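Local structure of maleylpyruvate isomerase (Ralstonia sp., 2V6K) at the interface of chains A and B. The protein catalyses the glutathione-dependent isomerisation of maleylpyruvate to fumarylpyruvate in naphthalene degradation, as a homodimeric zeta-class member of the glutathione S-transferase superfamily. Numbering follows the deposited sequence. Chains: chain A/B, Maleylpyruvate isomerase.

Contact 1: the interface of chains A and B. Residues chain A 107, 112-113, 116-117, 131; chain B 108, 131, 135.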
ATOM      1  N   PRO A 107      -7.336  -1.980   0.174  1.00  3.93           N
ATOM      2  CA  PRO A 107      -7.462  -2.223   1.615  1.00  4.19           C
ATOM      3  C   PRO A 107      -8.749  -1.695   2.220  1.00  4.35           C
ATOM      4  O   PRO A 107      -9.213  -2.226   3.234  1.00  4.61           O
ATOM      5  CB  PRO A 107      -6.251  -1.490   2.208  1.00  4.45           C
ATOM      6  CG  PRO A 107      -5.261  -1.451   1.058  1.00  4.78           C
ATOM      7  CD  PRO A 107      -6.125  -1.194  -0.139  1.00  4.13           C
ATOM      8  N   ARG A 112     -12.516  -7.699   6.069  1.00  3.89           N
ATOM      9  CA  ARG A 112     -12.557  -7.329   7.493  1.00  3.81           C
ATOM     10  C   ARG A 112     -13.153  -5.939   7.699  1.00  3.58           C
ATOM     11  O   ARG A 112     -13.796  -5.676   8.721  1.00  3.72           O
ATOM     12  CB  ARG A 112     -11.158  -7.399   8.118  1.00  4.04           C
ATOM     13  CG  ARG A 112     -10.176  -6.419   7.497  1.00  4.42           C
ATOM     14  CD  ARG A 112      -8.735  -6.599   7.939  1.00  4.49           C
ATOM     15  NE  ARG A 112      -7.977  -5.461   7.421  1.00  4.46           N
ATOM     16  CZ  ARG A 112      -6.947  -4.876   8.018  1.00  3.77           C
ATOM     17  NH1 ARG A 112      -6.435  -5.363   9.145  1.00  4.32           N
ATOM     18  NH2 ARG A 112      -6.422  -3.800   7.445  1.00  4.87           N
ATOM     19  N   ILE A 113     -12.929  -5.048   6.743  1.00  3.47           N
ATOM     20  CA  ILE A 113     -13.443  -3.690   6.842  1.00  3.60           C
ATOM     21  C   ILE A 113     -14.953  -3.719   6.653  1.00  4.54           C
ATOM     22  O   ILE A 113     -15.699  -3.113   7.428  1.00  4.34           O
ATOM     23  CB  ILE A 113     -12.800  -2.764   5.782  1.00  3.81           C
ATOM     24  CG1 ILE A 113     -11.262  -2.859   5.809  1.00  4.55           C
ATOM     25  CG2 ILE A 113     -13.297  -1.326   5.957  1.00  4.32           C
ATOM     26  CD1 ILE A 113     -10.600  -2.484   7.130  1.00  5.64           C
ATOM     27  N   TYR A 116     -16.689  -4.994   9.666  1.00  3.16           N
ATOM     28  CA  TYR A 116     -16.772  -3.976  10.703  1.00  3.27           C
ATOM     29  C   TYR A 116     -17.917  -2.996  10.407  1.00  3.95           C
ATOM     30  O   TYR A 116     -18.700  -2.649  11.300  1.00  3.62           O
ATOM     31  CB  TYR A 116     -15.433  -3.249  10.828  1.00  3.97           C
ATOM     32  CG  TYR A 116     -15.257  -2.431  12.089  1.00  4.07           C
ATOM     33  CD1 TYR A 116     -14.424  -2.876  13.110  1.00  4.77           C
ATOM     34  CD2 TYR A 116     -15.920  -1.213  12.259  1.00  3.95           C
ATOM     35  CE1 TYR A 116     -14.249  -2.129  14.269  1.00  4.98           C
ATOM     36  CE2 TYR A 116     -15.741  -0.454  13.409  1.00  4.63           C
ATOM     37  CZ  TYR A 116     -14.906  -0.918  14.405  1.00  4.38           C
ATOM     38  OH  TYR A 116     -14.722  -0.172  15.545  1.00  5.80           O
ATOM     39  N   LEU A 117     -18.045  -2.576   9.152  1.00  3.15           N
ATOM     40  CA  LEU A 117     -19.171  -1.719   8.767  1.00  4.01           C
ATOM     41  C   LEU A 117     -20.511  -2.373   9.076  1.00  3.59           C
ATOM     42  O   LEU A 117     -21.422  -1.719   9.590  1.00  4.86           O
ATOM     43  CB  LEU A 117     -19.088  -1.344   7.291  1.00  4.07           C
ATOM     44  CG  LEU A 117     -17.870  -0.529   6.849  1.00  4.17           C
ATOM     45  CD1 LEU A 117     -17.916  -0.320   5.359  1.00  7.01           C
ATOM     46  CD2 LEU A 117     -17.816   0.810   7.572  1.00  6.01           C
ATOM     47  N   TRP A 131     -20.138   2.306  -0.222  1.00  4.26           N
ATOM     48  CA  TRP A 131     -18.799   2.466   0.339  1.00  4.15           C
ATOM     49  C   TRP A 131     -17.754   2.023  -0.674  1.00  4.26           C
ATOM     50  O   TRP A 131     -16.856   2.790  -1.030  1.00  4.54           O
ATOM     51  CB  TRP A 131     -18.698   1.639   1.619  1.00  3.93           C
ATOM     52  CG  TRP A 131     -17.317   1.411   2.207  1.00  2.94           C
ATOM     53  CD1 TRP A 131     -16.431   0.425   1.872  1.00  4.01           C
ATOM     54  CD2 TRP A 131     -16.714   2.142   3.282  1.00  3.20           C
ATOM     55  NE1 TRP A 131     -15.300   0.517   2.656  1.00  3.93           N
ATOM     56  CE2 TRP A 131     -15.457   1.548   3.543  1.00  3.92           C
ATOM     57  CE3 TRP A 131     -17.117   3.238   4.058  1.00  4.35           C
ATOM     58  CZ2 TRP A 131     -14.600   2.021   4.539  1.00  3.88           C
ATOM     59  CZ3 TRP A 131     -16.272   3.701   5.048  1.00  4.86           C
ATOM     60  CH2 TRP A 131     -15.028   3.095   5.280  1.00  4.67           C
TER
ATOM     61  N   ILE B 108      -6.692   3.029   6.033  1.00  4.39           N
ATOM     62  CA  ILE B 108      -7.985   2.728   6.647  1.00  4.46           C
ATOM     63  C   ILE B 108      -8.427   3.852   7.575  1.00  4.49           C
ATOM     64  O   ILE B 108      -9.624   4.040   7.810  1.00  4.27           O
ATOM     65  CB  ILE B 108      -7.934   1.410   7.457  1.00  5.05           C
ATOM     66  CG1 ILE B 108      -7.095   0.324   6.762  1.00  9.81           C
ATOM     67  CG2 ILE B 108      -9.351   0.907   7.722  1.00  5.61           C
ATOM     68  CD1 ILE B 108      -7.605  -0.086   5.402  1.00 10.66           C
ATOM     69  N   TRP B 131     -12.552   2.522  15.738  1.00  4.37           N
ATOM     70  CA  TRP B 131     -12.197   2.108  14.372  1.00  4.14           C
ATOM     71  C   TRP B 131     -10.689   2.183  14.179  1.00  4.52           C
ATOM     72  O   TRP B 131     -10.045   1.193  13.821  1.00  4.51           O
ATOM     73  CB  TRP B 131     -12.909   3.030  13.385  1.00  4.23           C
ATOM     74  CG  TRP B 131     -12.472   2.990  11.942  1.00  4.12           C
ATOM     75  CD1 TRP B 131     -11.443   3.688  11.373  1.00  4.20           C
ATOM     76  CD2 TRP B 131     -13.103   2.268  10.879  1.00  3.49           C
ATOM     77  NE1 TRP B 131     -11.386   3.427  10.020  1.00  4.13           N
ATOM     78  CE2 TRP B 131     -12.401   2.568   9.691  1.00  4.19           C
ATOM     79  CE3 TRP B 131     -14.207   1.405  10.813  1.00  4.24           C
ATOM     80  CZ2 TRP B 131     -12.763   2.030   8.453  1.00  3.92           C
ATOM     81  CZ3 TRP B 131     -14.561   0.871   9.591  1.00  4.55           C
ATOM     82  CH2 TRP B 131     -13.841   1.185   8.426  1.00  4.46           C
ATOM     83  N   TRP B 135      -7.629  -1.148  13.518  1.00  3.81           N
ATOM     84  CA  TRP B 135      -6.700  -1.421  12.424  1.00  3.90           C
ATOM     85  C   TRP B 135      -5.249  -1.223  12.838  1.00  4.28           C
ATOM     86  O   TRP B 135      -4.372  -1.967  12.399  1.00  4.18           O
ATOM     87  CB  TRP B 135      -7.081  -0.630  11.163  1.00  4.23           C
ATOM     88  CG  TRP B 135      -8.559  -0.686  10.961  1.00  4.43           C
ATOM     89  CD1 TRP B 135      -9.421   0.371  10.990  1.00  5.22           C
ATOM     90  CD2 TRP B 135      -9.370  -1.868  10.816  1.00  4.26           C
ATOM     91  NE1 TRP B 135     -10.714  -0.073  10.831  1.00  5.08           N
ATOM     92  CE2 TRP B 135     -10.710  -1.440  10.724  1.00  4.37           C
ATOM     93  CE3 TRP B 135      -9.090  -3.241  10.728  1.00  4.89           C
ATOM     94  CZ2 TRP B 135     -11.775  -2.335  10.568  1.00  4.59           C
ATOM     95  CZ3 TRP B 135     -10.151  -4.134  10.577  1.00  4.71           C
ATOM     96  CH2 TRP B 135     -11.476  -3.672  10.489  1.00  5.60           C
TER
HETATM   97  O   HOH W   1      -4.319  -3.585  10.162  1.00  7.63           O

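Contact 2: the interface of chains A and B. Residues chain A 117, 121, 123, 127, 131; chain B 117, 121, 123, 131.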
ATOM      1  N   LEU A 117     -18.045  -2.576   9.152  1.00  3.15           N
ATOM      2  CA  LEU A 117     -19.171  -1.719   8.767  1.00  4.01           C
ATOM      3  C   LEU A 117     -20.511  -2.373   9.076  1.00  3.59           C
ATOM      4  O   LEU A 117     -21.422  -1.719   9.590  1.00  4.86           O
ATOM      5  CB  LEU A 117     -19.088  -1.344   7.291  1.00  4.07           C
ATOM      6  CG  LEU A 117     -17.870  -0.529   6.849  1.00  4.17           C
ATOM      7  CD1 LEU A 117     -17.916  -0.320   5.359  1.00  7.01           C
ATOM      8  CD2 LEU A 117     -17.816   0.810   7.572  1.00  6.01           C
ATOM      9  N   PHE A 121     -21.392  -0.604  12.440  1.00  5.00           N
ATOM     10  CA  PHE A 121     -22.177   0.516  11.921  1.00  5.86           C
ATOM     11  C   PHE A 121     -23.510   0.103  11.300  1.00  6.27           C
ATOM     12  O   PHE A 121     -24.270   0.959  10.834  1.00  8.34           O
ATOM     13  CB  PHE A 121     -21.334   1.361  10.964  1.00  7.05           C
ATOM     14  CG  PHE A 121     -20.191   2.053  11.641  1.00  5.68           C
ATOM     15  CD1 PHE A 121     -20.437   3.000  12.631  1.00  6.17           C
ATOM     16  CD2 PHE A 121     -18.878   1.745  11.315  1.00  6.58           C
ATOM     17  CE1 PHE A 121     -19.389   3.639  13.277  1.00  6.67           C
ATOM     18  CE2 PHE A 121     -17.821   2.383  11.955  1.00  7.08           C
ATOM     19  CZ  PHE A 121     -18.077   3.330  12.937  1.00  6.31           C
ATOM     20  N   ALA A 123     -24.271  -1.468   8.593  1.00  4.70           N
ATOM     21  CA  ALA A 123     -24.381  -1.285   7.151  1.00  5.22           C
ATOM     22  C   ALA A 123     -25.143  -2.432   6.499  1.00  6.38           C
ATOM     23  O   ALA A 123     -24.835  -3.608   6.738  1.00  7.21           O
ATOM     24  CB  ALA A 123     -22.991  -1.161   6.535  1.00  5.80           C
ATOM     25  N   ALA A 127     -25.464  -0.120   1.458  1.00  4.33           N
ATOM     26  CA  ALA A 127     -24.462   0.752   2.074  1.00  4.06           C
ATOM     27  C   ALA A 127     -23.044   0.242   1.826  1.00  4.06           C
ATOM     28  O   ALA A 127     -22.131   1.036   1.589  1.00  4.31           O
ATOM     29  CB  ALA A 127     -24.722   0.899   3.562  1.00  4.73           C
ATOM     30  N   TRP A 131     -20.138   2.306  -0.222  1.00  4.26           N
ATOM     31  CA  TRP A 131     -18.799   2.466   0.339  1.00  4.15           C
ATOM     32  C   TRP A 131     -17.754   2.023  -0.674  1.00  4.26           C
ATOM     33  O   TRP A 131     -16.856   2.790  -1.030  1.00  4.54           O
ATOM     34  CB  TRP A 131     -18.698   1.639   1.619  1.00  3.93           C
ATOM     35  CG  TRP A 131     -17.317   1.411   2.207  1.00  2.94           C
ATOM     36  CD1 TRP A 131     -16.431   0.425   1.872  1.00  4.01           C
ATOM     37  CD2 TRP A 131     -16.714   2.142   3.282  1.00  3.20           C
ATOM     38  NE1 TRP A 131     -15.300   0.517   2.656  1.00  3.93           N
ATOM     39  CE2 TRP A 131     -15.457   1.548   3.543  1.00  3.92           C
ATOM     40  CE3 TRP A 131     -17.117   3.238   4.058  1.00  4.35           C
ATOM     41  CZ2 TRP A 131     -14.600   2.021   4.539  1.00  3.88           C
ATOM     42  CZ3 TRP A 131     -16.272   3.701   5.048  1.00  4.86           C
ATOM     43  CH2 TRP A 131     -15.028   3.095   5.280  1.00  4.67           C
TER
ATOM     44  N   LEU B 117     -17.256   7.776   7.590  1.00  3.68           N
ATOM     45  CA  LEU B 117     -17.849   7.168   8.781  1.00  3.67           C
ATOM     46  C   LEU B 117     -18.748   8.150   9.530  1.00  3.15           C
ATOM     47  O   LEU B 117     -19.849   7.794   9.968  1.00  4.25           O
ATOM     48  CB  LEU B 117     -16.770   6.629   9.714  1.00  3.91           C
ATOM     49  CG  LEU B 117     -15.871   5.523   9.169  1.00  3.73           C
ATOM     50  CD1 LEU B 117     -14.823   5.194  10.199  1.00  6.83           C
ATOM     51  CD2 LEU B 117     -16.695   4.288   8.812  1.00  6.34           C
ATOM     52  N   PHE B 121     -22.252   7.036   8.242  1.00  5.18           N
ATOM     53  CA  PHE B 121     -22.600   6.071   9.281  1.00  5.77           C
ATOM     54  C   PHE B 121     -22.858   6.692  10.650  1.00  6.59           C
ATOM     55  O   PHE B 121     -23.178   5.980  11.602  1.00  7.80           O
ATOM     56  CB  PHE B 121     -21.554   4.956   9.346  1.00  6.88           C
ATOM     57  CG  PHE B 121     -21.543   4.084   8.125  1.00  5.57           C
ATOM     58  CD1 PHE B 121     -22.667   3.331   7.792  1.00  7.47           C
ATOM     59  CD2 PHE B 121     -20.428   4.030   7.300  1.00  6.77           C
ATOM     60  CE1 PHE B 121     -22.675   2.531   6.656  1.00  7.12           C
ATOM     61  CE2 PHE B 121     -20.427   3.227   6.163  1.00  7.16           C
ATOM     62  CZ  PHE B 121     -21.550   2.479   5.840  1.00  7.10           C
ATOM     63  N   ALA B 123     -20.909   8.076  12.812  1.00  4.83           N
ATOM     64  CA  ALA B 123     -19.918   7.777  13.840  1.00  5.22           C
ATOM     65  C   ALA B 123     -19.614   8.995  14.702  1.00  5.98           C
ATOM     66  O   ALA B 123     -19.329  10.082  14.180  1.00  7.54           O
ATOM     67  CB  ALA B 123     -18.635   7.261  13.192  1.00  5.50           C
ATOM     68  N   TRP B 131     -12.552   2.522  15.738  1.00  4.37           N
ATOM     69  CA  TRP B 131     -12.197   2.108  14.372  1.00  4.14           C
ATOM     70  C   TRP B 131     -10.689   2.183  14.179  1.00  4.52           C
ATOM     71  O   TRP B 131     -10.045   1.193  13.821  1.00  4.51           O
ATOM     72  CB  TRP B 131     -12.909   3.030  13.385  1.00  4.23           C
ATOM     73  CG  TRP B 131     -12.472   2.990  11.942  1.00  4.12           C
ATOM     74  CD1 TRP B 131     -11.443   3.688  11.373  1.00  4.20           C
ATOM     75  CD2 TRP B 131     -13.103   2.268  10.879  1.00  3.49           C
ATOM     76  NE1 TRP B 131     -11.386   3.427  10.020  1.00  4.13           N
ATOM     77  CE2 TRP B 131     -12.401   2.568   9.691  1.00  4.19           C
ATOM     78  CE3 TRP B 131     -14.207   1.405  10.813  1.00  4.24           C
ATOM     79  CZ2 TRP B 131     -12.763   2.030   8.453  1.00  3.92           C
ATOM     80  CZ3 TRP B 131     -14.561   0.871   9.591  1.00  4.55           C
ATOM     81  CH2 TRP B 131     -13.841   1.185   8.426  1.00  4.46           C
TER
HETATM   82  O   HOH W   2     -24.568   3.659  11.506  1.00 34.84           O

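Contact 1: the interface of chains A and B
A:Tyr116 meets B:Trp131 and B:Trp135 with one and the same face of its phenol ring. CE3 on the six-membered edge of B:Trp131 comes in on that face beside the CD2-CE2 rim, 3.4 Å from A:Tyr116 CD2, and the planes are 88° apart, an edge-to-face contact. The benzo edge of B:Trp135 enters beside it, its CZ2 lying 3.7 Å from A:Tyr116 CD1. A:Ile113 completes this dense part by splitting its branches: CG2 touches CH2 of B:Trp131, while CD1 sits squarely over the six-membered ring of B:Trp135, 3.5 Å from its centroid. B:Trp131 is held in its rotation from within its own chain: the indole NE1 donates to the carbonyl O of B:Ile108 at 2.9 Å, and this acceptor lies in the indole plane.

Toward A:Arg112 the packing gives way to a water-mediated polar link. CG of this arginine lies between backbone N and carbonyl carbon (chi1 63°), and the extended chain runs past B:Trp135. The planes of guanidinium and indole are 58° apart, not stacked: the indole brings its CE3 edge over the rim of one guanidinium face. At the guanidinium edge, A:Arg112 NH1 binds water 1 at 2.9 Å, and the water reaches the backbone O of B:Trp135 at 2.8 Å.

All this lies in the helical C-terminal domain, where helix 111-121 of chain A packs against helix 125-149 and the 3-10 helix 106-109 of chain B.

Contact 2: the interface of chains A and B
B:Phe121 crosses to chain A at the two-fold axis of this zeta-class glutathione S-transferase dimer, and A:Phe121 makes the matching move the other way. The two phenylalanines meet at their bases: CB of B:Phe121 is 3.9 Å from CG of A:Phe121, and the side chains cross at about a right angle. With CG anti to the carbonyl carbon (chi1 -67°), the ring is sent on past its twin into the opposite subunit. Along one rim, CD1 of B:Phe121 is still near CB of A:Phe121. B:Phe121 CE1 then comes to 3.7 Å from the methyl CB of A:Ala123, with CB of A:Ala127 further off at 4.1 Å, and CZ at the tip also faces A:Ala123. On the other rim, CD2 of B:Phe121 passes the methyl CD2 of A:Leu117, which B:Phe121 CE2 approaches to 3.8 Å. B:Phe121 CE2 also has CE3 of A:Trp131 at 3.9 Å, an atom lying in the plane of the phenyl ring and therefore at its edge. A:Ala123 CB, A:Leu117 CD2 and A:Phe121 CB, by contrast, all lie off one face of the ring.

Each leucine divides its methyls between the subunits. CD1 caps the centre of one face of Trp131 in its own chain, whereas CD2 points across, and A:Leu117 CD2 and B:Leu117 CD2 come within 3.9 Å of each other.

Polar contact appears behind the phenylalanines, where the backbone carbonyls end helix 111-121 in both chains. Water 2 bridges them, 2.8 Å from the O of A:Phe121 and 2.7 Å from the O of B:Phe121.

Contact 1 and contact 2 are neighbouring stretches of one dimer interface, the centres of their C-alpha atoms about 8 Å apart. They share A:Leu117, A:Trp131 and B:Trp131, and both draw on helices 111-121 and 125-149. Contact 2 gathers symmetry mates about the two-fold axis, whereas contact 1 extends from it along one flank and has a twin with the chains exchanged. Because A:Arg112 of contact 1 is also a glutathione-binding residue, the same helix 111-121 serves both dimer assembly and the active site; the structure alone does not show whether the two functions are coupled.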